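PDB 2EKC: tryptophan synthase alpha chain from Aquifex aeolicus, which probably catalyses the aldol cleavage of indoleglycerol phosphate to indole and glyceraldehyde 3-phosphate, working with the beta chain in the last step of tryptophan biosynthesis. Local coordinates for residues 104-107 and 113-116; 109-114 and 140-145; 83-88 and 95-100; 20-25 and 62-67. All coordinates share one frame; numbering follows the deposited sequence.

Contact 1 (104-107 and 113-116); sequences NPIF and KFCR
Ile106 carries CG1 anti to its carbonyl carbon (chi1 -58°) while Phe114 carries its ring anti to the backbone N (chi1 -167°), and the two settings bring the isoleucine branch over the aromatic face. Of the isoleucine's atoms, CG1 sits nearly over the middle of the ring, 3.6 Å above the plane of Phe114 and 10° off the normal through its centre. This is a CH-pi contact, with Ile106 CG1 3.7 Å from Phe114 CZ. The second branch works at the root of the ring, Ile106 CG2 lying 3.9 Å from Phe114 CG, and the backbone adds Ile106 CA at 3.6 Å from Phe114 CD2 over the same face. Beside them Pro105 O stands obliquely to the ring. The side chains cross at roughly a right angle, and the branched aliphatic residue lays two carbons on the flat one; isoleucine suits the place because it branches at CB. Phe114 also belongs to an aromatic cluster joining helix 111-120 to Phe78 of helix 78-91, on which it stacks, and to Phe126 of strand 125-127, whose ring plane is steeply inclined to its own. With no hydrogen bond or charge between the segments, their cohesion rests on dispersion and the weak attraction of C-H groups for the pi face.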
loop_
_atom_site.group_PDB
_atom_site.type_symbol
_atom_site.label_atom_id
_atom_site.label_comp_id
_atom_site.label_asym_id
_atom_site.label_seq_id
_atom_site.Cartn_x
_atom_site.Cartn_y
_atom_site.Cartn_z
ATOM N N ASN A 104 -1.014 -13.501 10.294
ATOM C CA ASN A 104 -0.407 -14.205 11.421
ATOM C C ASN A 104 0.277 -13.318 12.461
ATOM O O ASN A 104 0.031 -13.464 13.659
ATOM C CB ASN A 104 0.576 -15.262 10.907
ATOM C CG ASN A 104 1.301 -15.980 12.027
ATOM O OD1 ASN A 104 0.679 -16.511 12.946
ATOM N ND2 ASN A 104 2.626 -16.005 11.951
ATOM N N PRO A 105 1.153 -12.393 12.025
ATOM C CA PRO A 105 1.833 -11.517 12.987
ATOM C C PRO A 105 0.864 -10.718 13.864
ATOM O O PRO A 105 1.142 -10.462 15.042
ATOM C CB PRO A 105 2.682 -10.618 12.091
ATOM C CG PRO A 105 3.021 -11.531 10.943
ATOM C CD PRO A 105 1.688 -12.195 10.666
ATOM N N ILE A 106 -0.266 -10.317 13.293
ATOM C CA ILE A 106 -1.250 -9.553 14.048
ATOM C C ILE A 106 -1.790 -10.422 15.182
ATOM O O ILE A 106 -1.896 -9.979 16.332
ATOM C CB ILE A 106 -2.435 -9.115 13.159
ATOM C CG1 ILE A 106 -1.930 -8.268 11.986
ATOM C CG2 ILE A 106 -3.444 -8.319 13.990
ATOM C CD1 ILE A 106 -3.032 -7.836 11.026
ATOM N N PHE A 107 -2.125 -11.663 14.845
ATOM C CA PHE A 107 -2.654 -12.606 15.820
ATOM C C PHE A 107 -1.612 -12.970 16.874
ATOM O O PHE A 107 -1.925 -13.050 18.061
ATOM C CB PHE A 107 -3.125 -13.883 15.126
ATOM C CG PHE A 107 -3.672 -14.908 16.073
ATOM C CD1 PHE A 107 -4.894 -14.700 16.709
ATOM C CD2 PHE A 107 -2.955 -16.067 16.354
ATOM C CE1 PHE A 107 -5.396 -15.635 17.617
ATOM C CE2 PHE A 107 -3.445 -17.006 17.258
ATOM C CZ PHE A 107 -4.669 -16.791 17.891
ATOM N N LYS A 113 -3.371 -4.998 20.849
ATOM C CA LYS A 113 -2.035 -4.419 20.948
ATOM C C LYS A 113 -1.486 -3.983 19.593
ATOM O O LYS A 113 -0.955 -2.881 19.458
ATOM C CB LYS A 113 -1.063 -5.412 21.588
ATOM C CG LYS A 113 0.360 -4.889 21.657
ATOM C CD LYS A 113 1.336 -5.896 22.242
ATOM C CE LYS A 113 1.081 -6.151 23.709
ATOM N NZ LYS A 113 2.193 -6.958 24.302
ATOM N N PHE A 114 -1.614 -4.854 18.599
ATOM C CA PHE A 114 -1.122 -4.563 17.252
ATOM C C PHE A 114 -1.722 -3.260 16.733
ATOM O O PHE A 114 -1.006 -2.376 16.249
ATOM C CB PHE A 114 -1.473 -5.719 16.308
ATOM C CG PHE A 114 -0.750 -5.674 14.992
ATOM C CD1 PHE A 114 -1.232 -4.902 13.937
ATOM C CD2 PHE A 114 0.415 -6.410 14.804
ATOM C CE1 PHE A 114 -0.564 -4.869 12.713
ATOM C CE2 PHE A 114 1.091 -6.380 13.583
ATOM C CZ PHE A 114 0.600 -5.610 12.535
ATOM N N CYS A 115 -3.039 -3.137 16.844
ATOM C CA CYS A 115 -3.717 -1.939 16.381
ATOM C C CYS A 115 -3.351 -0.722 17.225
ATOM O O CYS A 115 -3.124 0.359 16.683
ATOM C CB CYS A 115 -5.232 -2.159 16.376
ATOM S SG CYS A 115 -5.791 -3.312 15.078
ATOM N N ARG A 116 -3.283 -0.904 18.543
ATOM C CA ARG A 116 -2.929 0.186 19.460
ATOM C C ARG A 116 -1.574 0.773 19.066
ATOM O O ARG A 116 -1.437 1.978 18.876
ATOM C CB ARG A 116 -2.851 -0.330 20.908
ATOM C CG ARG A 116 -2.591 0.731 21.972
ATOM C CD ARG A 116 -2.250 0.070 23.312
ATOM N NE ARG A 116 -0.836 -0.300 23.401
ATOM C CZ ARG A 116 -0.363 -1.315 24.120
ATOM N NH1 ARG A 116 -1.186 -2.081 24.820
ATOM N NH2 ARG A 116 0.941 -1.559 24.147
#

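Contact 2 (109-114 and 140-145); sequences IGLEKF and KAVMKK
The carboxylate of Glu112 is the flat group here, and its two oxygens do different work: OE1 receives the ammonium of Lys145, while OE2 lies against the methyls of Val142. Lys145 NZ donates to OE1 of Glu112 at 3.0 Å, coming in on the syn side but 32° out of the carboxylate plane. This is a salt bridge, and Tyr146 OH also hydrogen-bonds the same OE1, so two polar groups hold that oxygen and probably limit rotation of the carboxylate. The glutamate chain bends at chi2 (-77°) to bring its head across, whereas the lysine runs extended to meet it. Beside the bridge, Val142 CG1 is 3.9 Å from Leu111 O and 3.9 Å from Glu112 OE2, and Val142 CG2 touches Leu111 CD2 at 4.0 Å. A compact residue with two methyls fits between Leu111 and the carboxylate end of Glu112; replaced by a glycine, it would probably leave a gap beside the salt bridge and strip Leu111 CD2 of its partner. The arrangement is a surface seam between helices 111-120 and 133-145, neighbouring outer helices of the alpha/beta (TIM) barrel, with apolar contact flanked by a charged pair on the solvent-exposed side.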
loop_
_atom_site.group_PDB
_atom_site.type_symbol
_atom_site.label_atom_id
_atom_site.label_comp_id
_atom_site.label_asym_id
_atom_site.label_seq_id
_atom_site.Cartn_x
_atom_site.Cartn_y
_atom_site.Cartn_z
ATOM N N ILE A 109 0.970 -11.204 17.890
ATOM C CA ILE A 109 1.222 -10.054 18.753
ATOM C C ILE A 109 -0.003 -9.699 19.593
ATOM O O ILE A 109 0.128 -9.241 20.732
ATOM C CB ILE A 109 1.643 -8.820 17.912
ATOM C CG1 ILE A 109 3.047 -9.044 17.343
ATOM C CG2 ILE A 109 1.598 -7.552 18.761
ATOM C CD1 ILE A 109 3.521 -7.950 16.408
ATOM N N GLY A 110 -1.187 -9.923 19.028
ATOM C CA GLY A 110 -2.426 -9.604 19.718
ATOM C C GLY A 110 -3.135 -8.484 18.978
ATOM O O GLY A 110 -2.591 -7.385 18.854
ATOM N N LEU A 111 -4.345 -8.748 18.486
ATOM C CA LEU A 111 -5.096 -7.746 17.731
ATOM C C LEU A 111 -5.154 -6.363 18.372
ATOM O O LEU A 111 -4.773 -5.373 17.741
ATOM C CB LEU A 111 -6.521 -8.229 17.447
ATOM C CG LEU A 111 -6.694 -9.047 16.166
ATOM C CD1 LEU A 111 -5.930 -10.349 16.286
ATOM C CD2 LEU A 111 -8.170 -9.312 15.912
ATOM N N GLU A 112 -5.638 -6.289 19.611
ATOM C CA GLU A 112 -5.737 -5.003 20.304
ATOM C C GLU A 112 -4.386 -4.302 20.346
ATOM O O GLU A 112 -4.262 -3.151 19.929
ATOM C CB GLU A 112 -6.239 -5.194 21.738
ATOM C CG GLU A 112 -7.684 -5.675 21.870
ATOM C CD GLU A 112 -8.707 -4.574 21.629
ATOM O OE1 GLU A 112 -8.456 -3.419 22.035
ATOM O OE2 GLU A 112 -9.776 -4.872 21.052
ATOM N N LYS A 113 -3.371 -4.998 20.849
ATOM C CA LYS A 113 -2.035 -4.419 20.948
ATOM C C LYS A 113 -1.486 -3.983 19.593
ATOM O O LYS A 113 -0.955 -2.881 19.458
ATOM C CB LYS A 113 -1.063 -5.412 21.588
ATOM C CG LYS A 113 0.360 -4.889 21.657
ATOM C CD LYS A 113 1.336 -5.896 22.242
ATOM C CE LYS A 113 1.081 -6.151 23.709
ATOM N NZ LYS A 113 2.193 -6.958 24.302
ATOM N N PHE A 114 -1.614 -4.854 18.599
ATOM C CA PHE A 114 -1.122 -4.563 17.252
ATOM C C PHE A 114 -1.722 -3.260 16.733
ATOM O O PHE A 114 -1.006 -2.376 16.249
ATOM C CB PHE A 114 -1.473 -5.719 16.308
ATOM C CG PHE A 114 -0.750 -5.674 14.992
ATOM C CD1 PHE A 114 -1.232 -4.902 13.937
ATOM C CD2 PHE A 114 0.415 -6.410 14.804
ATOM C CE1 PHE A 114 -0.564 -4.869 12.713
ATOM C CE2 PHE A 114 1.091 -6.380 13.583
ATOM C CZ PHE A 114 0.600 -5.610 12.535
ATOM N N LYS A 140 -11.704 -6.350 11.514
ATOM C CA LYS A 140 -12.357 -5.107 11.123
ATOM C C LYS A 140 -12.885 -4.381 12.363
ATOM O O LYS A 140 -12.719 -3.165 12.501
ATOM C CB LYS A 140 -13.506 -5.388 10.149
ATOM C CG LYS A 140 -13.079 -6.054 8.848
ATOM C CD LYS A 140 -14.282 -6.322 7.950
ATOM C CE LYS A 140 -13.902 -7.157 6.738
ATOM N NZ LYS A 140 -15.068 -7.411 5.843
ATOM N N ALA A 141 -13.508 -5.135 13.264
ATOM C CA ALA A 141 -14.057 -4.564 14.493
ATOM C C ALA A 141 -12.987 -3.856 15.319
ATOM O O ALA A 141 -13.207 -2.745 15.793
ATOM C CB ALA A 141 -14.724 -5.658 15.328
ATOM N N VAL A 142 -11.831 -4.492 15.494
ATOM C CA VAL A 142 -10.750 -3.890 16.271
ATOM C C VAL A 142 -10.177 -2.674 15.544
ATOM O O VAL A 142 -9.896 -1.643 16.158
ATOM C CB VAL A 142 -9.604 -4.894 16.535
ATOM C CG1 VAL A 142 -8.536 -4.242 17.398
ATOM C CG2 VAL A 142 -10.146 -6.138 17.219
ATOM N N MET A 143 -9.998 -2.797 14.235
ATOM C CA MET A 143 -9.470 -1.686 13.456
ATOM C C MET A 143 -10.385 -0.475 13.591
ATOM O O MET A 143 -9.914 0.660 13.687
ATOM C CB MET A 143 -9.318 -2.092 11.987
ATOM C CG MET A 143 -8.142 -3.042 11.758
ATOM S SD MET A 143 -7.930 -3.574 10.048
ATOM C CE MET A 143 -7.278 -2.067 9.292
ATOM N N LYS A 144 -11.692 -0.716 13.603
ATOM C CA LYS A 144 -12.665 0.363 13.749
ATOM C C LYS A 144 -12.451 1.056 15.090
ATOM O O LYS A 144 -12.497 2.277 15.189
ATOM C CB LYS A 144 -14.090 -0.187 13.687
ATOM C CG LYS A 144 -15.163 0.874 13.919
ATOM C CD LYS A 144 -16.542 0.257 14.089
ATOM C CE LYS A 144 -17.609 1.323 14.336
ATOM N NZ LYS A 144 -17.317 2.176 15.530
ATOM N N LYS A 145 -12.212 0.257 16.121
ATOM C CA LYS A 145 -11.985 0.772 17.463
ATOM C C LYS A 145 -10.779 1.708 17.537
ATOM O O LYS A 145 -10.814 2.711 18.249
ATOM C CB LYS A 145 -11.794 -0.396 18.435
ATOM C CG LYS A 145 -11.494 0.018 19.869
ATOM C CD LYS A 145 -11.276 -1.203 20.748
ATOM C CE LYS A 145 -10.953 -0.810 22.179
ATOM N NZ LYS A 145 -10.857 -2.012 23.055
#

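Contact 3 (83-88 and 95-100); sequences ELSETL and IPFLLM
Ser85 and Phe97 mark the closest passage of the backbones, their CA atoms 7.7 Å apart, where the middle of helix 78-91 lies beside the opening residue of strand 97-100. From the strand Phe97 reaches out to the helix, its CB pointing toward it. Its chi1 of -74° sends the ring to the helix, and chi2 near 6° turns an edge to Ser85 O. That oxygen lies near the ring plane, 3.4 Å from Phe97 CE2, so a partly negative atom faces the partly positive ring hydrogens. Ser85 OG comes 3.5 Å from Phe97 CD2, but its polar bond goes to Lys121 O. At the next ring carbon, Leu88 CB packs 3.7 Å from Phe97 CZ, obliquely to the ring.

This is the helix-on-strand layer of a TIM barrel: helix 78-91 covers the outside of the sheet and leads by a short turn into strand 97-100, closing the right-handed crossover from strand 47-51, which also contains helix 62-73. Serine suits the place because it is small enough to admit the ring and still polar enough to bond the Lys121 carbonyl. Leu88 goes on to touch Leu48 and Phe37, joining the neighbouring strand and helix 30-42. The phenylalanine has further company in Ile50 and in Arg89, which makes a cation-pi contact with its ring. If Phe97 were an alanine, a gap would probably open between helix and strand, leaving Leu88 CB and the Arg89 guanidinium without their aromatic partner. On the side of the helix away from the strand, Glu83 O accepts both Thr87 N and Thr87 OG1, from opposite faces of its plane.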
loop_
_atom_site.group_PDB
_atom_site.type_symbol
_atom_site.label_atom_id
_atom_site.label_comp_id
_atom_site.label_asym_id
_atom_site.label_seq_id
_atom_site.Cartn_x
_atom_site.Cartn_y
_atom_site.Cartn_z
ATOM N N GLU A 83 8.977 2.213 14.304
ATOM C CA GLU A 83 9.931 3.286 14.582
ATOM C C GLU A 83 10.140 4.071 13.288
ATOM O O GLU A 83 10.221 5.300 13.301
ATOM C CB GLU A 83 11.267 2.710 15.067
ATOM C CG GLU A 83 12.394 3.737 15.196
ATOM C CD GLU A 83 12.158 4.763 16.296
ATOM O OE1 GLU A 83 11.143 5.490 16.242
ATOM O OE2 GLU A 83 12.998 4.847 17.217
ATOM N N LEU A 84 10.218 3.351 12.172
ATOM C CA LEU A 84 10.402 3.978 10.864
ATOM C C LEU A 84 9.161 4.794 10.504
ATOM O O LEU A 84 9.270 5.891 9.968
ATOM C CB LEU A 84 10.673 2.910 9.791
ATOM C CG LEU A 84 10.869 3.394 8.346
ATOM C CD1 LEU A 84 11.801 2.451 7.606
ATOM C CD2 LEU A 84 9.520 3.493 7.644
ATOM N N SER A 85 7.981 4.255 10.798
ATOM C CA SER A 85 6.732 4.966 10.523
ATOM C C SER A 85 6.713 6.267 11.333
ATOM O O SER A 85 6.429 7.339 10.800
ATOM C CB SER A 85 5.522 4.107 10.915
ATOM O OG SER A 85 4.316 4.863 10.874
ATOM N N GLU A 86 7.018 6.167 12.621
ATOM C CA GLU A 86 7.025 7.348 13.478
ATOM C C GLU A 86 8.026 8.388 12.962
ATOM O O GLU A 86 7.735 9.582 12.928
ATOM C CB GLU A 86 7.368 6.953 14.918
ATOM C CG GLU A 86 7.462 8.136 15.877
ATOM C CD GLU A 86 7.838 7.719 17.288
ATOM O OE1 GLU A 86 6.986 7.125 17.985
ATOM O OE2 GLU A 86 8.991 7.977 17.697
ATOM N N THR A 87 9.203 7.927 12.553
ATOM C CA THR A 87 10.227 8.825 12.038
ATOM C C THR A 87 9.757 9.569 10.787
ATOM O O THR A 87 9.944 10.782 10.669
ATOM C CB THR A 87 11.517 8.053 11.716
ATOM O OG1 THR A 87 12.057 7.512 12.929
ATOM C CG2 THR A 87 12.549 8.972 11.079
ATOM N N LEU A 88 9.138 8.846 9.860
ATOM C CA LEU A 88 8.656 9.454 8.621
ATOM C C LEU A 88 7.443 10.350 8.863
ATOM O O LEU A 88 7.278 11.376 8.203
ATOM C CB LEU A 88 8.296 8.366 7.602
ATOM C CG LEU A 88 9.445 7.502 7.068
ATOM C CD1 LEU A 88 8.894 6.478 6.111
ATOM C CD2 LEU A 88 10.479 8.386 6.365
ATOM N N ILE A 95 0.862 12.634 4.606
ATOM C CA ILE A 95 0.908 11.493 3.693
ATOM C C ILE A 95 0.346 10.242 4.374
ATOM O O ILE A 95 0.838 9.818 5.420
ATOM C CB ILE A 95 2.358 11.176 3.234
ATOM C CG1 ILE A 95 2.964 12.382 2.506
ATOM C CG2 ILE A 95 2.362 9.928 2.341
ATOM C CD1 ILE A 95 2.218 12.803 1.257
ATOM N N PRO A 96 -0.702 9.639 3.795
ATOM C CA PRO A 96 -1.287 8.432 4.390
ATOM C C PRO A 96 -0.267 7.289 4.426
ATOM O O PRO A 96 0.424 7.043 3.434
ATOM C CB PRO A 96 -2.446 8.111 3.446
ATOM C CG PRO A 96 -2.817 9.433 2.893
ATOM C CD PRO A 96 -1.485 10.076 2.627
ATOM N N PHE A 97 -0.178 6.602 5.563
ATOM C CA PHE A 97 0.728 5.467 5.729
ATOM C C PHE A 97 -0.100 4.189 5.856
ATOM O O PHE A 97 -0.953 4.081 6.740
ATOM C CB PHE A 97 1.575 5.602 7.005
ATOM C CG PHE A 97 2.678 6.631 6.925
ATOM C CD1 PHE A 97 2.806 7.474 5.830
ATOM C CD2 PHE A 97 3.580 6.762 7.981
ATOM C CE1 PHE A 97 3.812 8.436 5.782
ATOM C CE2 PHE A 97 4.590 7.721 7.948
ATOM C CZ PHE A 97 4.706 8.562 6.845
ATOM N N LEU A 98 0.161 3.221 4.984
ATOM C CA LEU A 98 -0.549 1.944 5.022
ATOM C C LEU A 98 0.441 0.851 5.384
ATOM O O LEU A 98 1.435 0.645 4.678
ATOM C CB LEU A 98 -1.165 1.617 3.661
ATOM C CG LEU A 98 -2.315 2.470 3.142
ATOM C CD1 LEU A 98 -2.735 1.946 1.780
ATOM C CD2 LEU A 98 -3.479 2.428 4.119
ATOM N N LEU A 99 0.185 0.161 6.488
ATOM C CA LEU A 99 1.068 -0.912 6.913
ATOM C C LEU A 99 0.706 -2.182 6.161
ATOM O O LEU A 99 -0.451 -2.619 6.185
ATOM C CB LEU A 99 0.940 -1.165 8.419
ATOM C CG LEU A 99 1.797 -2.324 8.944
ATOM C CD1 LEU A 99 3.272 -1.931 8.906
ATOM C CD2 LEU A 99 1.379 -2.690 10.361
ATOM N N MET A 100 1.694 -2.764 5.483
ATOM C CA MET A 100 1.488 -4.001 4.744
ATOM C C MET A 100 1.933 -5.131 5.660
ATOM O O MET A 100 3.130 -5.325 5.885
ATOM C CB MET A 100 2.318 -4.011 3.454
ATOM C CG MET A 100 1.999 -5.177 2.512
ATOM S SD MET A 100 2.642 -6.796 3.038
ATOM C CE MET A 100 1.312 -7.463 3.834
#

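Contact 4 (20-25 and 62-67); sequences VSYLMV and PTIQVA
Ile64 and Ala67, which face Tyr22 and Met24, ride on a first helical turn secured by the bond from Val66 N to Pro62 O, 3.1 Å long; Thr63 O also accepts from Val66 N and Ala67 N, but both of these bonds are weak. Across to strand 18-24 the contact is apolar apart from one hydroxyl. Tyr22 OH lies 3.6 Å from Ile64 CG2, and the tyrosine ring approaches that methyl obliquely.

In the barrel, Tyr22 and Met24 sit near the C-terminal end of the first strand, where the axes of strand segment 20-24 and helix segment 62-67 approach to 9.3 Å at 42°. The intervening Leu23 turns the other way, to helices 30-42 and 235-242. The C-terminal ends of the strands carry the active site in TIM barrels, and Tyr22 touches both Glu49 and Asp60, the predicted proton acceptors, which is consistent with a tyrosine lining the catalytic pocket; Ile64 also comes close to Asp60.

The same CG2 of Ile64 meets Met24 CE at 4.0 Å, so one methyl serves two residues of the strand. Met24 manages this by folding: its chain bends at chi2 (74°) and chi3 (66°), and the flexible thioether turns its methyl to the isoleucine. Alanine's single methyl suits the closest backbone approach, Met24 to Ala67, where Met24 CB already touches Ala67 CB at 3.8 Å.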
loop_
_atom_site.group_PDB
_atom_site.type_symbol
_atom_site.label_atom_id
_atom_site.label_comp_id
_atom_site.label_asym_id
_atom_site.label_seq_id
_atom_site.Cartn_x
_atom_site.Cartn_y
_atom_site.Cartn_z
ATOM N N VAL A 20 1.021 5.250 -5.202
ATOM C CA VAL A 20 1.204 4.516 -3.955
ATOM C C VAL A 20 2.528 3.772 -4.082
ATOM O O VAL A 20 2.668 2.911 -4.947
ATOM C CB VAL A 20 0.059 3.501 -3.751
ATOM C CG1 VAL A 20 0.251 2.746 -2.455
ATOM C CG2 VAL A 20 -1.276 4.222 -3.751
ATOM N N SER A 21 3.499 4.113 -3.237
ATOM C CA SER A 21 4.813 3.476 -3.288
ATOM C C SER A 21 4.987 2.466 -2.167
ATOM O O SER A 21 4.684 2.741 -1.002
ATOM C CB SER A 21 5.920 4.531 -3.214
ATOM O OG SER A 21 5.795 5.451 -4.283
ATOM N N TYR A 22 5.498 1.298 -2.534
ATOM C CA TYR A 22 5.698 0.208 -1.598
ATOM C C TYR A 22 7.177 -0.151 -1.463
ATOM O O TYR A 22 7.841 -0.475 -2.450
ATOM C CB TYR A 22 4.859 -0.985 -2.088
ATOM C CG TYR A 22 4.990 -2.297 -1.343
ATOM C CD1 TYR A 22 5.226 -2.340 0.030
ATOM C CD2 TYR A 22 4.827 -3.509 -2.021
ATOM C CE1 TYR A 22 5.303 -3.563 0.711
ATOM C CE2 TYR A 22 4.897 -4.732 -1.353
ATOM C CZ TYR A 22 5.137 -4.752 0.010
ATOM O OH TYR A 22 5.221 -5.965 0.659
ATOM N N LEU A 23 7.688 -0.062 -0.236
ATOM C CA LEU A 23 9.078 -0.400 0.071
ATOM C C LEU A 23 9.081 -1.265 1.329
ATOM O O LEU A 23 8.140 -1.214 2.121
ATOM C CB LEU A 23 9.918 0.866 0.315
ATOM C CG LEU A 23 10.350 1.704 -0.894
ATOM C CD1 LEU A 23 11.043 2.977 -0.411
ATOM C CD2 LEU A 23 11.287 0.890 -1.773
ATOM N N MET A 24 10.136 -2.053 1.508
ATOM C CA MET A 24 10.259 -2.947 2.661
ATOM C C MET A 24 11.210 -2.405 3.725
ATOM O O MET A 24 12.331 -2.011 3.417
ATOM C CB MET A 24 10.760 -4.321 2.195
ATOM C CG MET A 24 10.910 -5.351 3.310
ATOM S SD MET A 24 9.312 -5.968 3.878
ATOM C CE MET A 24 8.780 -6.826 2.418
ATOM N N VAL A 25 10.767 -2.391 4.978
ATOM C CA VAL A 25 11.618 -1.909 6.059
ATOM C C VAL A 25 12.751 -2.903 6.267
ATOM O O VAL A 25 12.504 -4.095 6.422
ATOM C CB VAL A 25 10.860 -1.790 7.399
ATOM C CG1 VAL A 25 11.832 -1.343 8.492
ATOM C CG2 VAL A 25 9.708 -0.797 7.276
ATOM N N PRO A 62 8.648 -12.750 -6.491
ATOM C CA PRO A 62 10.052 -13.054 -6.192
ATOM C C PRO A 62 10.884 -11.915 -5.600
ATOM O O PRO A 62 11.591 -12.105 -4.610
ATOM C CB PRO A 62 10.599 -13.517 -7.543
ATOM C CG PRO A 62 9.406 -14.162 -8.175
ATOM C CD PRO A 62 8.309 -13.164 -7.865
ATOM N N THR A 63 10.814 -10.739 -6.218
ATOM C CA THR A 63 11.582 -9.587 -5.756
ATOM C C THR A 63 11.245 -9.190 -4.326
ATOM O O THR A 63 12.143 -8.972 -3.508
ATOM C CB THR A 63 11.355 -8.362 -6.664
ATOM O OG1 THR A 63 11.874 -8.633 -7.972
ATOM C CG2 THR A 63 12.054 -7.139 -6.091
ATOM N N ILE A 64 9.955 -9.089 -4.025
ATOM C CA ILE A 64 9.533 -8.705 -2.682
ATOM C C ILE A 64 9.831 -9.812 -1.675
ATOM O O ILE A 64 10.125 -9.532 -0.518
ATOM C CB ILE A 64 8.023 -8.357 -2.637
ATOM C CG1 ILE A 64 7.731 -7.197 -3.593
ATOM C CG2 ILE A 64 7.609 -7.979 -1.214
ATOM C CD1 ILE A 64 8.551 -5.964 -3.332
ATOM N N GLN A 65 9.749 -11.069 -2.102
ATOM C CA GLN A 65 10.059 -12.163 -1.187
ATOM C C GLN A 65 11.517 -12.066 -0.746
ATOM O O GLN A 65 11.847 -12.403 0.390
ATOM C CB GLN A 65 9.803 -13.527 -1.839
ATOM C CG GLN A 65 8.326 -13.825 -2.105
ATOM C CD GLN A 65 8.074 -15.304 -2.344
ATOM O OE1 GLN A 65 8.918 -16.000 -2.909
ATOM N NE2 GLN A 65 6.906 -15.790 -1.927
ATOM N N VAL A 66 12.394 -11.612 -1.641
ATOM C CA VAL A 66 13.806 -11.468 -1.285
ATOM C C VAL A 66 13.923 -10.389 -0.210
ATOM O O VAL A 66 14.648 -10.555 0.772
ATOM C CB VAL A 66 14.674 -11.062 -2.499
ATOM C CG1 VAL A 66 16.090 -10.694 -2.031
ATOM C CG2 VAL A 66 14.737 -12.208 -3.499
ATOM N N ALA A 67 13.197 -9.290 -0.396
ATOM C CA ALA A 67 13.218 -8.196 0.571
ATOM C C ALA A 67 12.783 -8.710 1.944
ATOM O O ALA A 67 13.365 -8.350 2.963
ATOM C CB ALA A 67 12.292 -7.064 0.113
#

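Overall arrangement
All four contacts belong to one eight-stranded TIM barrel and follow the chain: contact 4 first, then contact 3, contact 1 and contact 2, the last beginning within the range of contact 1. Contacts 1 and 2, centres about 6 Å apart, share helix 111-120, with Phe114 facing inward and Glu112 at the surface; Cys115 SG touches Val142 CG1 to join them. Contact 3 lies about 16 Å from contact 1 by centres and meets it where Leu99 CD2 packs on Phe114 CZ. Contact 4, about 15 Å from contact 3 by centres, reaches it through Met100 SD and Tyr22 OH. Packing thus links the strand ends near the predicted active site to the outer helical layer.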